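Local coordinates for biogenic amine-binding protein (Rhodnius prolixus, PDB 4GE1), which binds biogenic amines such as serotonin and norepinephrine in the barrel of a salivary lipocalin, and probably sequesters them while the insect feeds on blood, at residues F20-I26 / T44-K50; H28-D33 / D132-Y136; D116-V122 / D148-V153. All blocks are in the same frame, centred on the assembly; numbering follows the deposited sequence.

Contact 1: residues F20-I26 / T44-K50; sequences FTGSWYI and TKFLHQK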
# COMPACT_ATOMS: atom_id res chain seq x y z
N PHE A 20 8.07 7.21 5.05
CA PHE A 20 8.64 6.60 3.85
C PHE A 20 10.07 6.09 4.08
O PHE A 20 11.02 6.55 3.45
CB PHE A 20 8.58 7.57 2.68
CG PHE A 20 7.18 7.94 2.27
CD1 PHE A 20 6.68 9.20 2.54
CD2 PHE A 20 6.37 7.01 1.64
CE1 PHE A 20 5.40 9.55 2.16
CE2 PHE A 20 5.08 7.34 1.26
CZ PHE A 20 4.59 8.62 1.52
N THR A 21 10.20 5.13 4.98
CA THR A 21 11.46 4.44 5.19
C THR A 21 11.17 3.03 5.66
O THR A 21 10.15 2.78 6.30
CB THR A 21 12.34 5.16 6.22
OG1 THR A 21 13.55 4.42 6.41
CG2 THR A 21 11.63 5.26 7.56
N GLY A 22 12.06 2.10 5.34
CA GLY A 22 11.85 0.71 5.69
C GLY A 22 10.72 0.11 4.88
O GLY A 22 10.52 0.48 3.72
N SER A 23 9.96 -0.79 5.49
CA SER A 23 8.95 -1.55 4.76
C SER A 23 7.65 -1.76 5.55
O SER A 23 7.60 -1.50 6.76
CB SER A 23 9.52 -2.91 4.36
OG SER A 23 9.88 -3.65 5.51
N TRP A 24 6.63 -2.24 4.85
CA TRP A 24 5.30 -2.48 5.41
C TRP A 24 4.74 -3.82 4.95
O TRP A 24 4.96 -4.24 3.83
CB TRP A 24 4.32 -1.40 4.94
CG TRP A 24 4.56 -0.01 5.53
CD1 TRP A 24 5.22 1.03 4.93
CD2 TRP A 24 4.10 0.48 6.80
NE1 TRP A 24 5.20 2.13 5.76
CE2 TRP A 24 4.53 1.82 6.91
CE3 TRP A 24 3.38 -0.09 7.85
CZ2 TRP A 24 4.26 2.59 8.03
CZ3 TRP A 24 3.11 0.68 8.95
CH2 TRP A 24 3.55 2.01 9.04
N TYR A 25 3.99 -4.48 5.83
CA TYR A 25 3.24 -5.67 5.46
C TYR A 25 1.76 -5.33 5.45
O TYR A 25 1.26 -4.68 6.36
CB TYR A 25 3.49 -6.81 6.45
CG TYR A 25 4.92 -7.31 6.48
CD1 TYR A 25 5.85 -6.76 7.35
CD2 TYR A 25 5.33 -8.32 5.63
CE1 TYR A 25 7.16 -7.22 7.38
CE2 TYR A 25 6.64 -8.78 5.65
CZ TYR A 25 7.55 -8.22 6.52
OH TYR A 25 8.85 -8.68 6.55
N ILE A 26 1.06 -5.78 4.40
CA ILE A 26 -0.39 -5.60 4.33
C ILE A 26 -1.06 -6.78 5.00
O ILE A 26 -1.05 -7.90 4.48
CB ILE A 26 -0.86 -5.43 2.88
CG1 ILE A 26 -0.06 -4.30 2.21
CG2 ILE A 26 -2.35 -5.12 2.85
CD1 ILE A 26 -0.66 -3.80 0.93
N THR A 44 1.24 -9.21 0.70
CA THR A 44 1.96 -8.09 0.13
C THR A 44 2.94 -7.47 1.13
O THR A 44 2.60 -7.22 2.28
CB THR A 44 1.02 -7.01 -0.43
OG1 THR A 44 0.34 -7.51 -1.59
CG2 THR A 44 1.83 -5.77 -0.82
N LYS A 45 4.16 -7.26 0.67
CA LYS A 45 5.14 -6.50 1.43
C LYS A 45 5.63 -5.41 0.50
O LYS A 45 5.77 -5.64 -0.71
CB LYS A 45 6.31 -7.40 1.86
CG LYS A 45 7.47 -6.65 2.50
CD LYS A 45 8.54 -7.62 3.00
CE LYS A 45 9.64 -6.89 3.77
NZ LYS A 45 10.62 -7.83 4.40
N PHE A 46 5.84 -4.22 1.03
CA PHE A 46 6.43 -3.19 0.20
C PHE A 46 7.57 -2.43 0.86
O PHE A 46 7.67 -2.35 2.09
CB PHE A 46 5.39 -2.27 -0.48
CG PHE A 46 4.51 -1.47 0.45
CD1 PHE A 46 4.73 -0.11 0.63
CD2 PHE A 46 3.43 -2.06 1.09
CE1 PHE A 46 3.89 0.66 1.45
CE2 PHE A 46 2.58 -1.30 1.91
CZ PHE A 46 2.82 0.06 2.10
N LEU A 47 8.45 -1.92 0.01
CA LEU A 47 9.65 -1.23 0.45
C LEU A 47 9.63 0.18 -0.12
O LEU A 47 9.38 0.37 -1.30
CB LEU A 47 10.89 -1.97 -0.07
CG LEU A 47 12.24 -1.72 0.57
CD1 LEU A 47 12.23 -2.23 1.99
CD2 LEU A 47 13.35 -2.40 -0.24
N HIS A 48 9.89 1.19 0.70
CA HIS A 48 9.86 2.53 0.14
C HIS A 48 10.88 3.52 0.70
O HIS A 48 11.47 3.32 1.75
CB HIS A 48 8.43 3.10 0.11
CG HIS A 48 7.77 3.20 1.45
ND1 HIS A 48 6.42 3.45 1.59
CD2 HIS A 48 8.27 3.09 2.70
CE1 HIS A 48 6.12 3.49 2.88
NE2 HIS A 48 7.22 3.27 3.57
N GLN A 49 11.09 4.59 -0.06
CA GLN A 49 12.08 5.59 0.32
C GLN A 49 11.68 6.97 -0.18
O GLN A 49 10.94 7.11 -1.16
CB GLN A 49 13.44 5.23 -0.27
CG GLN A 49 13.36 4.88 -1.74
CD GLN A 49 14.69 4.98 -2.48
OE1 GLN A 49 15.74 4.55 -1.99
NE2 GLN A 49 14.64 5.54 -3.69
N LYS A 50 12.19 7.98 0.51
CA LYS A 50 12.12 9.36 0.07
C LYS A 50 13.57 9.85 -0.03
O LYS A 50 14.30 9.86 0.97
CB LYS A 50 11.35 10.21 1.08
CG LYS A 50 11.28 11.69 0.73
CD LYS A 50 10.63 12.52 1.83
CE LYS A 50 11.67 13.33 2.63
NZ LYS A 50 12.35 14.39 1.82
O HOH W 1 14.02 6.95 2.88
O HOH W 2 14.01 2.65 2.82
O HOH W 3 -1.47 -8.65 1.92

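Contact 2: residues H28-D33 / D132-Y136; sequences HYKLGD and DYYLY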
# COMPACT_ATOMS: atom_id res chain seq x y z
N HIS A 28 -4.42 -6.85 6.52
CA HIS A 28 -5.86 -6.97 6.35
C HIS A 28 -6.29 -6.00 5.27
O HIS A 28 -5.69 -4.93 5.12
CB HIS A 28 -6.60 -6.59 7.63
CG HIS A 28 -6.22 -7.40 8.83
ND1 HIS A 28 -5.01 -7.28 9.46
CD2 HIS A 28 -6.92 -8.34 9.51
CE1 HIS A 28 -4.96 -8.11 10.48
NE2 HIS A 28 -6.11 -8.77 10.54
N TYR A 29 -7.34 -6.34 4.53
CA TYR A 29 -7.82 -5.42 3.50
C TYR A 29 -9.14 -5.79 2.85
O TYR A 29 -9.49 -6.97 2.73
CB TYR A 29 -6.75 -5.23 2.42
CG TYR A 29 -6.44 -6.46 1.60
CD1 TYR A 29 -7.19 -6.79 0.48
CD2 TYR A 29 -5.36 -7.28 1.93
CE1 TYR A 29 -6.87 -7.91 -0.29
CE2 TYR A 29 -5.03 -8.39 1.17
CZ TYR A 29 -5.79 -8.71 0.06
OH TYR A 29 -5.45 -9.83 -0.68
N LYS A 30 -9.86 -4.76 2.44
CA LYS A 30 -11.05 -4.93 1.62
C LYS A 30 -10.77 -4.35 0.25
O LYS A 30 -10.43 -3.17 0.11
CB LYS A 30 -12.25 -4.22 2.23
CG LYS A 30 -13.47 -4.20 1.29
CD LYS A 30 -14.68 -3.58 1.97
CE LYS A 30 -15.90 -3.59 1.05
NZ LYS A 30 -16.92 -2.64 1.54
N LEU A 31 -10.89 -5.20 -0.77
CA LEU A 31 -10.74 -4.79 -2.15
C LEU A 31 -12.11 -4.79 -2.85
O LEU A 31 -12.69 -5.85 -3.06
CB LEU A 31 -9.82 -5.76 -2.86
CG LEU A 31 -9.71 -5.58 -4.36
CD1 LEU A 31 -9.12 -4.23 -4.68
CD2 LEU A 31 -8.87 -6.71 -4.95
N GLY A 32 -12.61 -3.61 -3.21
CA GLY A 32 -13.88 -3.51 -3.92
C GLY A 32 -15.14 -3.89 -3.14
O GLY A 32 -15.10 -4.10 -1.93
N ASP A 33 -16.28 -3.96 -3.84
CA ASP A 33 -17.56 -4.30 -3.22
C ASP A 33 -17.89 -5.81 -3.23
O ASP A 33 -18.57 -6.29 -2.32
CB ASP A 33 -18.71 -3.52 -3.87
CG ASP A 33 -18.69 -2.05 -3.52
OD1 ASP A 33 -18.50 -1.73 -2.33
OD2 ASP A 33 -18.86 -1.22 -4.44
N ASP A 132 -14.24 1.30 -9.18
CA ASP A 132 -14.70 0.01 -8.70
C ASP A 132 -13.57 -0.75 -8.02
O ASP A 132 -13.81 -1.58 -7.14
CB ASP A 132 -15.30 -0.82 -9.84
CG ASP A 132 -16.73 -0.40 -10.18
OD1 ASP A 132 -17.27 0.48 -9.47
OD2 ASP A 132 -17.31 -0.95 -11.15
N TYR A 133 -12.34 -0.47 -8.44
CA TYR A 133 -11.16 -0.93 -7.72
C TYR A 133 -10.81 0.08 -6.64
O TYR A 133 -10.15 1.09 -6.91
CB TYR A 133 -9.95 -1.09 -8.66
CG TYR A 133 -8.61 -1.03 -7.94
CD1 TYR A 133 -8.08 -2.15 -7.31
CD2 TYR A 133 -7.86 0.15 -7.90
CE1 TYR A 133 -6.86 -2.10 -6.66
CE2 TYR A 133 -6.65 0.21 -7.24
CZ TYR A 133 -6.15 -0.92 -6.62
OH TYR A 133 -4.93 -0.88 -5.97
N TYR A 134 -11.28 -0.17 -5.43
CA TYR A 134 -10.82 0.61 -4.30
C TYR A 134 -10.29 -0.33 -3.25
O TYR A 134 -10.73 -1.48 -3.13
CB TYR A 134 -11.92 1.52 -3.74
CG TYR A 134 -13.05 0.78 -3.06
CD1 TYR A 134 -14.25 0.55 -3.73
CD2 TYR A 134 -12.94 0.34 -1.74
CE1 TYR A 134 -15.30 -0.12 -3.11
CE2 TYR A 134 -14.00 -0.33 -1.12
CZ TYR A 134 -15.17 -0.55 -1.81
OH TYR A 134 -16.22 -1.20 -1.20
N LEU A 135 -9.34 0.17 -2.47
CA LEU A 135 -8.71 -0.64 -1.46
C LEU A 135 -8.70 0.07 -0.12
O LEU A 135 -8.29 1.23 -0.02
CB LEU A 135 -7.28 -0.98 -1.88
CG LEU A 135 -6.45 -1.82 -0.92
CD1 LEU A 135 -6.90 -3.26 -1.00
CD2 LEU A 135 -4.97 -1.70 -1.26
N TYR A 136 -9.18 -0.63 0.91
CA TYR A 136 -8.94 -0.23 2.29
C TYR A 136 -7.97 -1.24 2.90
O TYR A 136 -8.24 -2.44 2.91
CB TYR A 136 -10.24 -0.22 3.08
CG TYR A 136 -11.15 0.94 2.80
CD1 TYR A 136 -10.95 2.17 3.41
CD2 TYR A 136 -12.22 0.81 1.92
CE1 TYR A 136 -11.79 3.24 3.16
CE2 TYR A 136 -13.07 1.87 1.66
CZ TYR A 136 -12.85 3.08 2.29
OH TYR A 136 -13.69 4.14 2.03

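Contact 3: residues D116-V122 / D148-V153; sequences DYSKYSV and DVKSKV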
# COMPACT_ATOMS: atom_id res chain seq x y z
N ASP A 116 0.98 5.39 13.23
CA ASP A 116 1.87 5.78 14.31
C ASP A 116 3.32 5.68 13.82
O ASP A 116 4.26 5.78 14.61
CB ASP A 116 1.65 4.91 15.55
CG ASP A 116 2.10 3.48 15.36
OD1 ASP A 116 2.40 3.09 14.20
OD2 ASP A 116 2.15 2.73 16.36
N TYR A 117 3.47 5.48 12.52
CA TYR A 117 4.78 5.49 11.86
C TYR A 117 5.63 4.24 12.08
O TYR A 117 6.21 3.69 11.13
CB TYR A 117 5.56 6.77 12.22
CG TYR A 117 4.84 8.04 11.82
CD1 TYR A 117 4.97 8.56 10.54
CD2 TYR A 117 4.01 8.70 12.72
CE1 TYR A 117 4.30 9.71 10.17
CE2 TYR A 117 3.33 9.86 12.36
CZ TYR A 117 3.48 10.36 11.08
OH TYR A 117 2.82 11.50 10.70
N SER A 118 5.71 3.78 13.33
CA SER A 118 6.63 2.68 13.67
C SER A 118 5.94 1.34 13.91
O SER A 118 6.60 0.36 14.26
CB SER A 118 7.54 3.06 14.85
OG SER A 118 6.81 3.28 16.05
N LYS A 119 4.62 1.28 13.72
CA LYS A 119 3.89 0.03 13.91
C LYS A 119 2.83 -0.23 12.84
O LYS A 119 2.86 -1.28 12.18
CB LYS A 119 3.24 -0.02 15.29
CG LYS A 119 4.21 -0.30 16.41
CD LYS A 119 3.49 -0.40 17.74
CE LYS A 119 4.45 -0.80 18.84
NZ LYS A 119 5.59 0.16 18.96
N TYR A 120 1.91 0.71 12.67
CA TYR A 120 0.75 0.50 11.81
C TYR A 120 0.38 1.72 10.98
O TYR A 120 0.70 2.86 11.35
CB TYR A 120 -0.46 0.12 12.67
CG TYR A 120 -1.11 1.31 13.34
CD1 TYR A 120 -2.18 1.99 12.74
CD2 TYR A 120 -0.66 1.77 14.57
CE1 TYR A 120 -2.77 3.09 13.36
CE2 TYR A 120 -1.24 2.87 15.19
CZ TYR A 120 -2.30 3.52 14.58
OH TYR A 120 -2.87 4.61 15.20
N SER A 121 -0.30 1.49 9.88
CA SER A 121 -0.94 2.55 9.12
C SER A 121 -2.22 2.01 8.50
O SER A 121 -2.32 0.82 8.21
CB SER A 121 -0.01 3.11 8.05
OG SER A 121 0.35 2.11 7.11
N VAL A 122 -3.19 2.88 8.30
CA VAL A 122 -4.44 2.49 7.67
C VAL A 122 -4.67 3.37 6.45
O VAL A 122 -4.57 4.60 6.53
CB VAL A 122 -5.60 2.59 8.66
CG1 VAL A 122 -6.91 2.20 8.00
CG2 VAL A 122 -5.31 1.72 9.89
N ASP A 148 -0.86 -4.56 20.92
CA ASP A 148 -1.13 -3.34 21.68
C ASP A 148 -1.63 -2.14 20.86
O ASP A 148 -1.92 -1.08 21.41
CB ASP A 148 0.09 -2.94 22.53
CG ASP A 148 1.37 -2.89 21.73
OD1 ASP A 148 1.31 -2.68 20.50
OD2 ASP A 148 2.46 -3.06 22.33
N VAL A 149 -1.72 -2.32 19.54
CA VAL A 149 -2.25 -1.27 18.68
C VAL A 149 -3.52 -1.71 17.94
O VAL A 149 -4.03 -0.98 17.10
CB VAL A 149 -1.22 -0.76 17.64
CG1 VAL A 149 0.02 -0.23 18.33
CG2 VAL A 149 -0.86 -1.86 16.64
N LYS A 150 -4.01 -2.90 18.26
CA LYS A 150 -5.24 -3.39 17.64
C LYS A 150 -6.37 -2.36 17.80
O LYS A 150 -7.09 -2.07 16.85
CB LYS A 150 -5.67 -4.73 18.24
CG LYS A 150 -4.70 -5.88 17.99
CD LYS A 150 -5.24 -7.19 18.56
CE LYS A 150 -4.21 -8.31 18.44
NZ LYS A 150 -3.75 -8.49 17.03
N SER A 151 -6.51 -1.81 19.01
CA SER A 151 -7.58 -0.85 19.28
C SER A 151 -7.47 0.39 18.40
O SER A 151 -8.47 0.86 17.85
CB SER A 151 -7.63 -0.48 20.76
OG SER A 151 -6.39 0.04 21.20
N LYS A 152 -6.26 0.92 18.27
CA LYS A 152 -6.02 2.08 17.41
C LYS A 152 -6.40 1.81 15.96
O LYS A 152 -6.95 2.69 15.28
CB LYS A 152 -4.56 2.52 17.51
CG LYS A 152 -4.09 2.81 18.92
CD LYS A 152 -3.31 4.12 18.98
CE LYS A 152 -2.72 4.36 20.37
NZ LYS A 152 -1.72 3.31 20.73
N VAL A 153 -6.13 0.61 15.48
CA VAL A 153 -6.49 0.22 14.11
C VAL A 153 -8.00 0.11 13.95
O VAL A 153 -8.56 0.52 12.93
CB VAL A 153 -5.83 -1.12 13.72
CG1 VAL A 153 -6.48 -1.70 12.47
CG2 VAL A 153 -4.32 -0.96 13.52

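Contact 1: residues F20-I26 / T44-K50
Two strands of a beta hairpin in the lipocalin barrel, S23-I26 and T44-K50, run antiparallel, their axes 4.7 Å apart at 158°. W24 and F46 form a hydrogen-bonded pair: W24 N gives to F46 O (3.0 Å) and F46 N to W24 O (2.9 Å). I26 N reaches T44 O at 3.0 Å, and H48 N reaches G22 O at 3.2 Å. Three waters bridge further backbone pairs: one donates to F20 O and accepts from K50 N, another links G22 N with H48 O, a third I26 O with T44 N. W24, F46 and I26 point to the inward face, where I26 touches the bound tryptamine. F20 and H48 join W24 and F46 in an aromatic cluster; the F20 edge meets the H48 face, centroids 5.2 Å apart and planes at 69°. H48 ND1 is satisfied by E58, T44 OG1 by N62. On the other face K45 NZ has two partners, a salt bridge to D181 and a 2.9 Å hydrogen bond to Y25 OH.

Contact 2: residues H28-D33 / D132-Y136
This is an antiparallel strand pairing that closes the lipocalin barrel: the end of strand 23-31, early in the chain, lies beside strand 130-140, the last long strand. The axes of strand segments 28-31 and 134-136 approach to 4.8 Å at 158°, and 98 residues, 60 of them in strands, separate the two segments, so the pairing joins distant parts of the sequence. K30 and Y136 make a hydrogen-bonded pair, with K30 N to Y136 O and Y136 N to K30 O both at 2.9 Å. L31 and L135 follow as a non-hydrogen-bonded pair, CA to CA 4.7 Å, and G32 N to Y134 O (2.8 Å) extends the ladder as segment 28-33 leaves its strand at G32.

L31 and L135 share one face, where L31 CD1 packs against Y133 CD1 at 3.5 Å and L135 CD1 against Y29 CD1 at 3.8 Å. Y133 and L135 both touch the bound tryptamine, so this apolar side contributes to the ligand pocket; the Y29 hydroxyl is tied to the backbone of D40 and N42. K30 and Y136 lie on the other face, packing on L167 and L162 respectively.

G32 has a positive phi of 68°, and its CA sits over the Y134 ring, 3.9 Å from the centroid and 18° off the normal, a CH-pi contact. D33 OD1 lies at the edge of the same ring. The Y134 hydroxyl accepts a weak bond from K30 NZ at 3.2 Å and donates a short one, Y134 OH to D33 OD1 at 2.6 Å.

Contact 3: residues D116-V122 / D148-V153
Apolar packing dominates where the start of helix 150-159 lies against the outside of the lipocalin barrel, at the start of strand 120-127. Y120 is central: its CD2 lies 4.0 Å from V149 CB and its CD1 3.7 Å from V153 CG2, so the ring meets two residues four apart, one helical turn. V122 CG2 adds a looser contact to V153 CG1 at 4.4 Å. Aliphatic parts of two lysines extend the patch: K119 CD lies 3.5 Å from V149 CG1, and K152 CB 3.5 Å from Y120 OH.

Hydrogen bonds act within each side. D116 OD1 accepts from K119 N and Y120 N, both at 2.9 Å; the first makes an Asx motif that holds the turn leading into the strand. V153 N to V149 O, at 3.1 Å, belongs to the helix, while the Y120 hydroxyl bonds to D114. These polar groups bond within their own segments or to a neighbouring barrel residue, so the contact with the helix rests on packing of Y120, V122, V149 and V153.

All three contacts involve the barrel sheet. Contacts 1 and 2 share strand 23-31 and lie on opposite sides of the chain's centre: one pairs it with its hairpin neighbour, the other with strand 130-140. Both combine backbone ladders with side chains reaching the ligand, yet contact 1 buries 755 Å² against 446 Å² and adds an aromatic cluster and bridging waters. The centre of contact 3 lies about 15 Å from the chain centre, against about 8 and 11 Å for the centres of contacts 1 and 2; it buries 310 Å² by side-chain packing between sheet and helix. All are partly buried. W24 joins contacts 1 and 3, its CZ3 lying 3.6 Å from Y120 C; contacts 2 and 3 do not touch.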